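Local atomic coordinates of trehalose-6-phosphate phosphatase (Candida albicans, PDB entry 5DXF), a protein that has a glycosyltransferase family 20 region with the GT-B architecture, two Rossmann-like domains facing each other across a cleft. Residues Val155-Phe160 with Asp341-Val346; Gly345-Leu350 with Ala381-Arg386; Leu34-Ser39 with Glu185-Lys190; Ser70-Leu75 with Trp81-Ile86; Asp469-Asn474 with Asn486-Leu491. All coordinates share one frame; numbering follows the deposited sequence.

Interaction 1. Residues Val155-Phe160 with Asp341-Val346; sequences VLWPVF and DKVRGV
W157 brings CZ2, on the benzo ring of its indole, up to D341 and V343, and this one carbon makes both contacts. W157 CZ2 stands 3.6 Å from D341 OD2 and 3.7 Å from V343 CG2. Both partners approach obliquely, and the carboxylate plane is tilted only 20° from that of the ring. With CG anti to the backbone N (chi1 167°), the indole projects off the helix toward the loop, while P158 CD of the next residue packs in plane at its edge, 3.8 Å from W157 CD1. P158 also kinks the helix here, since its nitrogen has no bond to the preceding turn. The contact bridges the two halves of the GT-B fold: helix 147-160 belongs to the N-terminal Rossmann-like domain, and 341-346 is the loop that leaves strand 332-339 of the C-terminal one and leads into helix 346-359. On the loop side, D341 OD1 accepts a weak bond from K342 N of 3.4 Å, and V343 is tied through its backbone to V433 and R434. R434 also donates to F160 O, a second link between the domains. H161 stacks on the W157 ring, and R344 forms a salt bridge with D435.

Interaction 2. Residues Gly345-Leu350 with Ala381-Arg386; sequences GVIQKL and ANVETR
I347 and R386 meet nearly at right angles, the isoleucine methyl CD1 sitting over the middle of one guanidinium face, 3.8 Å above its plane. R386 CZ is the nearest atom, 3.9 Å from I347 CD1, while I347 CG2 comes within 4.1 Å of R386 NH2. The bend at chi3 (63°) turns the arginine chain so that its flat end passes across the isoleucine. V383 CG1 supports the same methyl more loosely, at 4.4 Å from I347 CD1. Within the first turn of helix 381-398, T385 OG1 makes a side-chain bond of 2.9 Å to A381 O. G345, with positive phi, is the N-cap just before the helix that carries I347, and its O accepts from T431. Beyond these residues the packing runs on through V387, I390 and I391 to L350, while K349 pairs with D338 of strand 332-339. Helices 346-359 and 381-398 thus lie side by side, each a connection in successive beta-alpha-beta units of the parallel sheet 332-339, 367-374 and 406-409.

Interaction 3. Residues Leu34-Ser39 with Glu185-Lys190; sequences LNVMTS and EAYLNK
V36 and Y187 run alongside each other, pointing opposite ways, and their apolar contact is between V36 CG1 and Y187 CD1 at 3.6 Å, the methyl meeting the ring obliquely. V36 CG1 is anti to its own backbone N (chi1 -153°), which carries it toward the helix; L208 touches both residues and F183 stacks on the tyrosine ring. The polar part belongs to the phenol. Y187 OH donates to M37 O, which lies at the edge of the ring near its plane, but that carbonyl is too crowded in the model for its position to be trusted, so the bond length is doubtful. T38 O makes a close approach to the same hydroxyl, at T38, where the chain turns a corner. The long side chain thus spans the gap between helix 173-194 and strand 34-37 of the N-terminal sheet, where V36 pairs with W202 through the backbone. One residue therefore combines an aliphatic contact through its ring with a polar end near two carbonyl oxygens, and its single hydroxyl proton cannot serve both fully.

Interaction 4. Residues Ser70-Leu75 with Trp81-Ile86; sequences SSQHFL and WETHLI
T83 OG1 donates to L75 O, a weak bond of 3.3 Å that ties the last turn of helix 66-76 to the loop leading into strand 84-88. OG1 stands beside the threonine's own backbone N (chi1 -64°), on the side of the helix end, and the methyl CG2 is sent the other way, to within 4.0 Å of Q72 OE1. Behind the bond the two side chains pack closely, L75 CB lying 3.7 Å from T83 CB. The second patch is an amide slanting across aliphatic methyls: Q72 bends at chi2 (59°), and its CD comes to 3.6 Å from L85 CD2, with Q72 OE1 3.9 Å from L85 CD1. N35 of strand 34-37 is touched by both Q72 and L75, so the helix rests on two neighbouring strands at once. Helix 512-526 touches S71 and F74 of the same helix; the C-terminal helix returning to the N-terminal domain is a feature of the GT-B fold. N78 OD1 accepts from W81 N in the turn between helix and strand. Strand 34-37, helix 66-76 and strand 84-88, parallel neighbours joined by a helix, form a beta-alpha-beta crossover of the Rossmann-like N-terminal domain.

Interaction 5. Residues Asp469-Asn474 with Asn486-Leu491; sequences DAIMVN and NDALML
I471, A488 and L491 bring no flat group to their contact, which has neither faces nor edges and is purely aliphatic. A single methyl, I471 CD1, does all the touching on the strand side. It meets L491 CD1 at 4.0 Å, the two side chains reaching toward each other tip to tip, and packs at 4.1 Å against A488 CB on the last turn of the helix. I471 CG1 is beside the backbone N (chi1 -53°), and with chi2 fully extended (179°) the methyl reaches far out from the strand. L491 comes just after the helix, beyond M490, which is the first residue to leave helical geometry. T484, one turn earlier in the same helix as A488, also touches I471, and L499 brings in helix 493-509. Strand 471-473 is an outermost strand of the parallel sheet 428-430, 455-458 and 471-473, bonded through its backbone to L457, and helix 478-489 follows it, a strand-then-helix succession belonging to the C-terminal Rossmann-like domain.

Overall arrangement
Interactions 3 and 4 belong to the N-terminal domain and are both buried: strands 34-37 and 84-88 are neighbours in one sheet, joined by backbone bonds such as M37 N to I86 O, and interaction 4 is nested inside the loop closed by interaction 3. Their polar links, one doubtful and one weak, involve backbone carbonyls. Interactions 2 and 5 lie in the C-terminal domain, centres about 22 Å apart; interaction 2 is buried although R386 is exposed, interaction 5 is partly buried and wholly aliphatic. Interaction 1, partly buried and nearest the chain centre, spans the two domains with an indole, and it shares G345 and V346 with interaction 2, touching it through K342 and V383.

Interaction 1. Residues Val155-Phe160 with Asp341-Val346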
# COMPACT_ATOMS: atom_id res chain seq x y z
N VAL A 155 -10.56 -0.53 -14.43
CA VAL A 155 -11.93 -0.25 -14.03
C VAL A 155 -12.06 -0.03 -12.52
O VAL A 155 -12.53 1.01 -12.08
CB VAL A 155 -12.88 -1.39 -14.45
CG1 VAL A 155 -14.31 -1.04 -14.09
CG2 VAL A 155 -12.75 -1.65 -15.94
N LEU A 156 -11.63 -1.01 -11.74
CA LEU A 156 -11.81 -0.98 -10.29
C LEU A 156 -10.90 0.04 -9.59
O LEU A 156 -11.39 0.85 -8.80
CB LEU A 156 -11.58 -2.38 -9.71
CG LEU A 156 -12.69 -3.42 -9.94
CD1 LEU A 156 -12.21 -4.82 -9.61
CD2 LEU A 156 -13.92 -3.07 -9.13
N TRP A 157 -9.60 -0.00 -9.87
CA TRP A 157 -8.64 0.94 -9.29
C TRP A 157 -9.02 2.41 -9.49
O TRP A 157 -9.00 3.17 -8.52
CB TRP A 157 -7.23 0.69 -9.84
CG TRP A 157 -6.25 1.80 -9.54
CD1 TRP A 157 -6.13 3.00 -10.19
CD2 TRP A 157 -5.25 1.81 -8.51
NE1 TRP A 157 -5.13 3.75 -9.62
CE2 TRP A 157 -4.58 3.05 -8.59
CE3 TRP A 157 -4.87 0.89 -7.52
CZ2 TRP A 157 -3.54 3.38 -7.72
CZ3 TRP A 157 -3.85 1.23 -6.67
CH2 TRP A 157 -3.19 2.46 -6.77
N PRO A 158 -9.36 2.83 -10.73
CA PRO A 158 -9.72 4.25 -10.88
C PRO A 158 -10.96 4.64 -10.09
O PRO A 158 -10.97 5.71 -9.48
CB PRO A 158 -9.99 4.39 -12.38
CG PRO A 158 -9.27 3.26 -12.99
CD PRO A 158 -9.38 2.14 -12.03
N VAL A 159 -11.98 3.79 -10.10
CA VAL A 159 -13.22 4.07 -9.38
C VAL A 159 -13.00 4.16 -7.87
O VAL A 159 -13.46 5.10 -7.22
CB VAL A 159 -14.29 2.99 -9.67
CG1 VAL A 159 -15.47 3.14 -8.72
CG2 VAL A 159 -14.75 3.08 -11.12
N PHE A 160 -12.28 3.19 -7.31
CA PHE A 160 -12.01 3.16 -5.88
C PHE A 160 -11.20 4.36 -5.46
O PHE A 160 -11.28 4.81 -4.33
CB PHE A 160 -11.29 1.88 -5.49
CG PHE A 160 -12.17 0.68 -5.48
CD1 PHE A 160 -11.92 -0.36 -4.62
CD2 PHE A 160 -13.23 0.59 -6.33
CE1 PHE A 160 -12.72 -1.47 -4.61
CE2 PHE A 160 -14.04 -0.52 -6.34
CZ PHE A 160 -13.79 -1.55 -5.47
N ASP A 341 1.81 8.25 -10.13
CA ASP A 341 0.39 8.01 -10.23
C ASP A 341 -0.39 9.27 -9.94
O ASP A 341 0.16 10.23 -9.43
CB ASP A 341 -0.02 6.95 -9.24
CG ASP A 341 -0.63 5.77 -9.90
OD1 ASP A 341 -1.19 5.95 -10.99
OD2 ASP A 341 -0.54 4.66 -9.34
N LYS A 342 -1.66 9.26 -10.29
CA LYS A 342 -2.56 10.34 -9.93
C LYS A 342 -2.78 10.48 -8.42
O LYS A 342 -2.86 11.58 -7.91
CB LYS A 342 -3.89 10.19 -10.64
CG LYS A 342 -3.78 10.15 -12.15
CD LYS A 342 -5.08 10.56 -12.81
CE LYS A 342 -4.98 10.48 -14.32
NZ LYS A 342 -5.71 9.32 -14.86
N VAL A 343 -2.89 9.36 -7.74
CA VAL A 343 -3.27 9.30 -6.33
C VAL A 343 -2.13 9.57 -5.36
O VAL A 343 -2.35 10.09 -4.27
CB VAL A 343 -3.89 7.94 -5.99
CG1 VAL A 343 -5.30 7.85 -6.55
CG2 VAL A 343 -3.03 6.80 -6.51
N ARG A 344 -0.91 9.21 -5.74
CA ARG A 344 0.24 9.34 -4.84
C ARG A 344 0.72 10.78 -4.73
O ARG A 344 1.54 11.11 -3.88
CB ARG A 344 1.38 8.43 -5.30
CG ARG A 344 1.06 6.95 -5.15
CD ARG A 344 0.67 6.62 -3.72
NE ARG A 344 0.43 5.19 -3.53
CZ ARG A 344 0.29 4.61 -2.34
NH1 ARG A 344 0.37 5.34 -1.23
NH2 ARG A 344 0.07 3.31 -2.26
N GLY A 345 0.19 11.65 -5.59
CA GLY A 345 0.35 13.08 -5.45
C GLY A 345 1.75 13.65 -5.58
O GLY A 345 2.13 14.55 -4.84
N VAL A 346 2.52 13.14 -6.54
CA VAL A 346 3.86 13.65 -6.79
C VAL A 346 3.79 15.06 -7.39
O VAL A 346 4.59 15.94 -7.06
CB VAL A 346 4.66 12.72 -7.73
CG1 VAL A 346 6.04 13.30 -8.01
CG2 VAL A 346 4.76 11.33 -7.13

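Interaction 2. Residues Gly345-Leu350 with Ala381-Arg386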
# COMPACT_ATOMS: atom_id res chain seq x y z
N GLY A 345 0.19 11.65 -5.59
CA GLY A 345 0.35 13.08 -5.45
C GLY A 345 1.75 13.65 -5.58
O GLY A 345 2.13 14.55 -4.84
N VAL A 346 2.52 13.14 -6.54
CA VAL A 346 3.86 13.65 -6.79
C VAL A 346 3.79 15.06 -7.39
O VAL A 346 4.59 15.94 -7.06
CB VAL A 346 4.66 12.72 -7.73
CG1 VAL A 346 6.04 13.30 -8.01
CG2 VAL A 346 4.76 11.33 -7.13
N ILE A 347 2.81 15.26 -8.27
CA ILE A 347 2.58 16.55 -8.92
C ILE A 347 2.34 17.66 -7.90
O ILE A 347 2.92 18.74 -7.99
CB ILE A 347 1.39 16.48 -9.89
CG1 ILE A 347 1.74 15.60 -11.09
CG2 ILE A 347 0.97 17.87 -10.33
CD1 ILE A 347 0.55 15.20 -11.93
N GLN A 348 1.49 17.39 -6.92
CA GLN A 348 1.18 18.36 -5.87
C GLN A 348 2.42 18.66 -5.03
O GLN A 348 2.63 19.80 -4.62
CB GLN A 348 0.04 17.85 -4.98
CG GLN A 348 -1.33 17.86 -5.64
CD GLN A 348 -1.49 16.80 -6.71
OE1 GLN A 348 -0.94 15.70 -6.59
NE2 GLN A 348 -2.22 17.12 -7.76
N LYS A 349 3.23 17.63 -4.80
CA LYS A 349 4.48 17.79 -4.06
C LYS A 349 5.43 18.72 -4.80
O LYS A 349 6.03 19.62 -4.20
CB LYS A 349 5.14 16.43 -3.84
CG LYS A 349 6.42 16.49 -3.02
CD LYS A 349 7.11 15.13 -2.98
CE LYS A 349 6.15 14.03 -2.55
NZ LYS A 349 6.85 12.72 -2.36
N LEU A 350 5.55 18.51 -6.11
CA LEU A 350 6.45 19.32 -6.93
C LEU A 350 5.96 20.75 -7.08
O LEU A 350 6.76 21.69 -7.10
CB LEU A 350 6.61 18.68 -8.31
CG LEU A 350 7.26 17.29 -8.31
CD1 LEU A 350 7.31 16.73 -9.72
CD2 LEU A 350 8.65 17.34 -7.70
N ALA A 381 1.08 7.86 -17.84
CA ALA A 381 2.01 8.37 -18.84
C ALA A 381 1.98 9.89 -18.85
O ALA A 381 3.03 10.54 -18.89
CB ALA A 381 1.67 7.80 -20.21
N ASN A 382 0.78 10.46 -18.81
CA ASN A 382 0.64 11.90 -18.72
C ASN A 382 1.00 12.40 -17.33
O ASN A 382 1.41 13.55 -17.17
CB ASN A 382 -0.78 12.34 -19.08
CG ASN A 382 -1.14 12.00 -20.51
OD1 ASN A 382 -0.27 11.80 -21.36
ND2 ASN A 382 -2.44 11.95 -20.79
N VAL A 383 0.85 11.54 -16.33
CA VAL A 383 1.32 11.87 -14.99
C VAL A 383 2.84 11.98 -15.01
O VAL A 383 3.41 12.93 -14.48
CB VAL A 383 0.89 10.81 -13.95
CG1 VAL A 383 1.61 11.03 -12.63
CG2 VAL A 383 -0.61 10.84 -13.76
N GLU A 384 3.49 11.01 -15.65
CA GLU A 384 4.94 11.04 -15.77
C GLU A 384 5.39 12.27 -16.57
O GLU A 384 6.39 12.90 -16.24
CB GLU A 384 5.46 9.76 -16.43
CG GLU A 384 6.98 9.67 -16.46
CD GLU A 384 7.49 8.48 -17.25
OE1 GLU A 384 6.77 7.46 -17.36
OE2 GLU A 384 8.63 8.57 -17.76
N THR A 385 4.62 12.61 -17.60
CA THR A 385 4.94 13.76 -18.46
C THR A 385 4.82 15.08 -17.70
O THR A 385 5.68 15.96 -17.82
CB THR A 385 4.03 13.79 -19.71
OG1 THR A 385 4.23 12.61 -20.48
CG2 THR A 385 4.36 15.00 -20.57
N ARG A 386 3.75 15.23 -16.93
CA ARG A 386 3.52 16.44 -16.14
C ARG A 386 4.55 16.59 -15.03
O ARG A 386 5.17 17.64 -14.89
CB ARG A 386 2.11 16.44 -15.55
CG ARG A 386 0.99 16.54 -16.57
CD ARG A 386 -0.37 16.45 -15.88
NE ARG A 386 -0.57 17.56 -14.95
CZ ARG A 386 -1.58 17.65 -14.10
NH1 ARG A 386 -2.49 16.69 -14.05
NH2 ARG A 386 -1.68 18.70 -13.30

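Interaction 3. Residues Leu34-Ser39 with Glu185-Lys190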
# COMPACT_ATOMS: atom_id res chain seq x y z
N LEU A 34 -4.77 -19.61 5.67
CA LEU A 34 -4.49 -19.40 4.26
C LEU A 34 -4.55 -17.93 3.91
O LEU A 34 -5.56 -17.27 4.12
CB LEU A 34 -5.50 -20.18 3.42
CG LEU A 34 -5.81 -21.59 3.90
CD1 LEU A 34 -6.39 -22.40 2.77
CD2 LEU A 34 -4.55 -22.25 4.43
N ASN A 35 -3.47 -17.43 3.33
CA ASN A 35 -3.39 -16.03 2.96
C ASN A 35 -3.50 -16.00 1.47
O ASN A 35 -2.77 -16.71 0.80
CB ASN A 35 -2.07 -15.43 3.37
CG ASN A 35 -2.23 -14.12 4.08
OD1 ASN A 35 -3.32 -13.76 4.50
ND2 ASN A 35 -1.14 -13.38 4.21
N VAL A 36 -4.41 -15.19 0.97
CA VAL A 36 -4.69 -15.17 -0.46
C VAL A 36 -4.39 -13.80 -1.02
O VAL A 36 -4.81 -12.80 -0.48
CB VAL A 36 -6.14 -15.56 -0.77
CG1 VAL A 36 -6.21 -16.17 -2.16
CG2 VAL A 36 -6.68 -16.54 0.26
N MET A 37 -3.66 -13.76 -2.13
CA MET A 37 -3.11 -12.53 -2.64
C MET A 37 -3.25 -12.37 -4.15
O MET A 37 -3.48 -13.34 -4.86
CB MET A 37 -1.63 -12.45 -2.28
CG MET A 37 -1.31 -11.42 -1.22
SD MET A 37 0.25 -11.80 -0.45
CE MET A 37 -0.18 -11.56 1.26
N THR A 38 -3.11 -11.14 -4.63
CA THR A 38 -3.11 -10.89 -6.06
C THR A 38 -1.93 -11.57 -6.73
O THR A 38 -2.07 -12.18 -7.77
CB THR A 38 -2.99 -9.39 -6.37
OG1 THR A 38 -4.11 -8.69 -5.82
CG2 THR A 38 -2.95 -9.16 -7.86
N SER A 39 -0.76 -11.44 -6.15
CA SER A 39 0.41 -12.01 -6.78
C SER A 39 1.38 -12.54 -5.76
O SER A 39 1.41 -12.07 -4.63
CB SER A 39 1.09 -10.96 -7.66
OG SER A 39 1.91 -10.10 -6.89
N GLU A 185 -12.07 -17.55 -10.45
CA GLU A 185 -12.43 -18.96 -10.57
C GLU A 185 -11.25 -19.88 -10.34
O GLU A 185 -11.37 -20.92 -9.69
CB GLU A 185 -13.03 -19.23 -11.96
CG GLU A 185 -14.54 -19.12 -12.02
CD GLU A 185 -15.07 -19.35 -13.42
OE1 GLU A 185 -14.25 -19.59 -14.33
OE2 GLU A 185 -16.30 -19.28 -13.61
N ALA A 186 -10.10 -19.48 -10.88
CA ALA A 186 -8.87 -20.24 -10.69
C ALA A 186 -8.44 -20.18 -9.23
O ALA A 186 -8.03 -21.20 -8.66
CB ALA A 186 -7.78 -19.72 -11.60
N TYR A 187 -8.57 -19.00 -8.61
CA TYR A 187 -8.24 -18.90 -7.19
C TYR A 187 -9.10 -19.88 -6.37
O TYR A 187 -8.55 -20.73 -5.66
CB TYR A 187 -8.39 -17.45 -6.68
CG TYR A 187 -7.09 -16.67 -6.78
CD1 TYR A 187 -6.59 -15.94 -5.71
CD2 TYR A 187 -6.34 -16.71 -7.95
CE1 TYR A 187 -5.40 -15.25 -5.82
CE2 TYR A 187 -5.15 -16.02 -8.06
CZ TYR A 187 -4.68 -15.29 -7.00
OH TYR A 187 -3.50 -14.61 -7.13
N LEU A 188 -10.42 -19.79 -6.50
CA LEU A 188 -11.33 -20.74 -5.84
C LEU A 188 -10.95 -22.20 -6.09
O LEU A 188 -10.87 -22.99 -5.15
CB LEU A 188 -12.78 -20.53 -6.31
CG LEU A 188 -13.77 -21.66 -5.98
CD1 LEU A 188 -13.88 -21.93 -4.48
CD2 LEU A 188 -15.16 -21.39 -6.56
N ASN A 189 -10.73 -22.53 -7.36
CA ASN A 189 -10.29 -23.85 -7.80
C ASN A 189 -9.11 -24.38 -6.99
O ASN A 189 -9.18 -25.47 -6.41
CB ASN A 189 -9.92 -23.80 -9.29
CG ASN A 189 -9.24 -25.07 -9.78
OD1 ASN A 189 -8.03 -25.24 -9.62
ND2 ASN A 189 -10.02 -25.96 -10.40
N LYS A 190 -8.02 -23.62 -6.96
CA LYS A 190 -6.85 -24.01 -6.18
C LYS A 190 -7.14 -24.14 -4.68
O LYS A 190 -6.75 -25.14 -4.05
CB LYS A 190 -5.72 -23.01 -6.42
CG LYS A 190 -5.37 -22.79 -7.88
CD LYS A 190 -4.69 -24.01 -8.50
CE LYS A 190 -4.24 -23.73 -9.93
NZ LYS A 190 -3.58 -24.91 -10.55

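Interaction 4. Residues Ser70-Leu75 with Trp81-Ile86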
# COMPACT_ATOMS: atom_id res chain seq x y z
N SER A 70 5.26 -8.46 4.81
CA SER A 70 5.76 -8.63 6.15
C SER A 70 4.76 -9.45 6.94
O SER A 70 5.15 -10.32 7.71
CB SER A 70 5.96 -7.28 6.82
OG SER A 70 6.73 -6.43 6.01
N SER A 71 3.48 -9.19 6.76
CA SER A 71 2.48 -9.97 7.45
C SER A 71 2.55 -11.42 7.00
O SER A 71 2.55 -12.34 7.81
CB SER A 71 1.09 -9.40 7.19
OG SER A 71 0.09 -10.38 7.38
N GLN A 72 2.72 -11.64 5.71
CA GLN A 72 2.78 -12.99 5.21
C GLN A 72 3.95 -13.69 5.86
O GLN A 72 3.83 -14.82 6.31
CB GLN A 72 2.95 -12.97 3.69
CG GLN A 72 3.63 -14.18 3.07
CD GLN A 72 2.88 -15.45 3.37
OE1 GLN A 72 1.70 -15.42 3.63
NE2 GLN A 72 3.58 -16.57 3.32
N HIS A 73 5.08 -13.01 5.95
CA HIS A 73 6.27 -13.62 6.52
C HIS A 73 6.04 -13.98 7.96
O HIS A 73 6.42 -15.05 8.41
CB HIS A 73 7.46 -12.69 6.42
CG HIS A 73 8.76 -13.36 6.72
ND1 HIS A 73 9.18 -14.50 6.06
CD2 HIS A 73 9.73 -13.07 7.62
CE1 HIS A 73 10.35 -14.88 6.54
NE2 HIS A 73 10.71 -14.03 7.48
N PHE A 74 5.37 -13.10 8.68
CA PHE A 74 5.12 -13.31 10.08
C PHE A 74 4.32 -14.58 10.19
O PHE A 74 4.50 -15.38 11.10
CB PHE A 74 4.33 -12.14 10.64
CG PHE A 74 3.99 -12.28 12.08
CD1 PHE A 74 4.97 -12.45 13.02
CD2 PHE A 74 2.68 -12.23 12.50
CE1 PHE A 74 4.67 -12.58 14.35
CE2 PHE A 74 2.36 -12.36 13.83
CZ PHE A 74 3.35 -12.54 14.76
N LEU A 75 3.41 -14.76 9.25
CA LEU A 75 2.57 -15.95 9.20
C LEU A 75 3.38 -17.21 8.88
O LEU A 75 3.13 -18.28 9.44
CB LEU A 75 1.46 -15.77 8.18
CG LEU A 75 0.34 -14.80 8.56
CD1 LEU A 75 -0.71 -14.72 7.46
CD2 LEU A 75 -0.29 -15.23 9.87
N TRP A 81 0.52 -22.32 14.15
CA TRP A 81 -0.13 -22.69 12.91
C TRP A 81 0.82 -22.32 11.77
O TRP A 81 1.54 -21.33 11.85
CB TRP A 81 -1.48 -21.98 12.74
CG TRP A 81 -2.68 -22.83 13.08
CD1 TRP A 81 -3.11 -23.20 14.33
CD2 TRP A 81 -3.63 -23.40 12.16
NE1 TRP A 81 -4.25 -23.97 14.24
CE2 TRP A 81 -4.59 -24.10 12.92
CE3 TRP A 81 -3.75 -23.38 10.77
CZ2 TRP A 81 -5.66 -24.78 12.33
CZ3 TRP A 81 -4.82 -24.05 10.18
CH2 TRP A 81 -5.75 -24.74 10.96
N GLU A 82 0.83 -23.14 10.72
CA GLU A 82 1.67 -22.89 9.56
C GLU A 82 0.82 -22.40 8.40
O GLU A 82 -0.20 -23.00 8.07
CB GLU A 82 2.45 -24.14 9.17
CG GLU A 82 3.93 -23.90 8.91
CD GLU A 82 4.67 -23.43 10.15
OE1 GLU A 82 4.28 -23.84 11.27
OE2 GLU A 82 5.63 -22.64 10.02
N THR A 83 1.21 -21.26 7.84
CA THR A 83 0.45 -20.64 6.76
C THR A 83 0.70 -21.25 5.39
O THR A 83 1.79 -21.72 5.09
CB THR A 83 0.68 -19.12 6.72
OG1 THR A 83 0.17 -18.54 7.93
CG2 THR A 83 -0.05 -18.50 5.55
N HIS A 84 -0.32 -21.20 4.56
CA HIS A 84 -0.24 -21.65 3.18
C HIS A 84 -0.58 -20.43 2.36
O HIS A 84 -1.43 -19.65 2.74
CB HIS A 84 -1.25 -22.76 2.92
CG HIS A 84 -0.83 -24.09 3.46
ND1 HIS A 84 -0.86 -24.40 4.80
CD2 HIS A 84 -0.37 -25.20 2.83
CE1 HIS A 84 -0.44 -25.63 4.98
NE2 HIS A 84 -0.14 -26.14 3.80
N LEU A 85 0.11 -20.24 1.24
CA LEU A 85 -0.06 -19.03 0.45
C LEU A 85 -0.67 -19.32 -0.91
O LEU A 85 -0.17 -20.15 -1.65
CB LEU A 85 1.28 -18.32 0.28
CG LEU A 85 1.25 -16.95 -0.38
CD1 LEU A 85 0.10 -16.14 0.16
CD2 LEU A 85 2.57 -16.23 -0.17
N ILE A 86 -1.76 -18.62 -1.21
CA ILE A 86 -2.47 -18.78 -2.46
C ILE A 86 -2.39 -17.51 -3.29
O ILE A 86 -2.87 -16.48 -2.88
CB ILE A 86 -3.95 -19.07 -2.17
CG1 ILE A 86 -4.09 -20.41 -1.44
CG2 ILE A 86 -4.77 -19.08 -3.45
CD1 ILE A 86 -5.51 -20.78 -1.13

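Interaction 5. Residues Asp469-Asn474 with Asn486-Leu491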
# COMPACT_ATOMS: atom_id res chain seq x y z
N ASP A 469 -0.86 13.36 15.37
CA ASP A 469 -0.01 14.44 15.86
C ASP A 469 0.97 14.97 14.82
O ASP A 469 1.62 16.00 15.04
CB ASP A 469 0.76 13.98 17.10
CG ASP A 469 -0.10 13.98 18.35
OD1 ASP A 469 -0.70 15.03 18.66
OD2 ASP A 469 -0.18 12.93 19.02
N ALA A 470 1.09 14.28 13.69
CA ALA A 470 1.99 14.70 12.63
C ALA A 470 1.54 16.03 12.02
O ALA A 470 0.35 16.36 12.05
CB ALA A 470 2.08 13.64 11.54
N ILE A 471 2.49 16.78 11.48
CA ILE A 471 2.18 18.00 10.75
C ILE A 471 1.33 17.64 9.53
O ILE A 471 1.60 16.67 8.84
CB ILE A 471 3.46 18.74 10.31
CG1 ILE A 471 4.38 18.97 11.51
CG2 ILE A 471 3.11 20.07 9.66
CD1 ILE A 471 5.68 19.68 11.17
N MET A 472 0.30 18.43 9.27
CA MET A 472 -0.66 18.08 8.24
C MET A 472 -0.79 19.15 7.20
O MET A 472 -0.59 20.32 7.47
CB MET A 472 -2.01 17.84 8.88
CG MET A 472 -2.00 16.72 9.89
SD MET A 472 -2.26 15.14 9.09
CE MET A 472 -2.59 14.11 10.50
N VAL A 473 -1.11 18.73 5.98
CA VAL A 473 -1.24 19.67 4.88
C VAL A 473 -2.39 19.31 3.95
O VAL A 473 -2.83 18.18 3.91
CB VAL A 473 0.10 19.82 4.13
CG1 VAL A 473 0.26 18.79 3.03
CG2 VAL A 473 0.30 21.24 3.64
N ASN A 474 -2.85 20.29 3.19
CA ASN A 474 -3.69 20.02 2.05
C ASN A 474 -2.81 20.07 0.82
O ASN A 474 -2.32 21.11 0.43
CB ASN A 474 -4.80 21.07 1.97
CG ASN A 474 -5.71 20.87 0.78
OD1 ASN A 474 -5.93 19.75 0.33
ND2 ASN A 474 -6.26 21.95 0.28
N ASN A 486 8.48 25.44 4.93
CA ASN A 486 9.29 26.44 5.62
C ASN A 486 9.19 26.31 7.14
O ASN A 486 10.20 26.38 7.84
CB ASN A 486 8.88 27.85 5.19
CG ASN A 486 9.70 28.93 5.88
OD1 ASN A 486 10.86 29.16 5.55
ND2 ASN A 486 9.09 29.60 6.86
N ASP A 487 7.97 26.10 7.64
CA ASP A 487 7.74 25.95 9.07
C ASP A 487 8.44 24.73 9.65
O ASP A 487 9.01 24.79 10.74
CB ASP A 487 6.24 25.86 9.36
CG ASP A 487 5.54 27.20 9.30
OD1 ASP A 487 6.18 28.18 8.86
OD2 ASP A 487 4.35 27.26 9.67
N ALA A 488 8.39 23.62 8.92
CA ALA A 488 8.96 22.36 9.38
C ALA A 488 10.49 22.41 9.36
O ALA A 488 11.14 21.84 10.23
CB ALA A 488 8.46 21.21 8.52
N LEU A 489 11.05 23.09 8.36
CA LEU A 489 12.49 23.23 8.28
C LEU A 489 13.03 24.12 9.41
O LEU A 489 14.18 23.98 9.82
CB LEU A 489 12.91 23.81 6.93
CG LEU A 489 12.76 22.88 5.72
CD1 LEU A 489 13.38 23.51 4.49
CD2 LEU A 489 13.38 21.52 6.01
N MET A 490 12.19 25.02 9.91
CA MET A 490 12.61 25.98 10.92
C MET A 490 12.19 25.59 12.34
O MET A 490 12.29 26.39 13.26
CB MET A 490 12.06 27.37 10.60
CG MET A 490 12.78 28.07 9.46
SD MET A 490 14.57 28.09 9.69
CE MET A 490 15.05 29.38 8.55
N LEU A 491 11.72 24.36 12.50
CA LEU A 491 11.31 23.86 13.81
C LEU A 491 12.48 23.89 14.80
O LEU A 491 13.61 23.59 14.43
CB LEU A 491 10.76 22.44 13.71
CG LEU A 491 9.35 22.28 13.15
CD1 LEU A 491 8.95 20.81 13.15
CD2 LEU A 491 8.36 23.10 13.96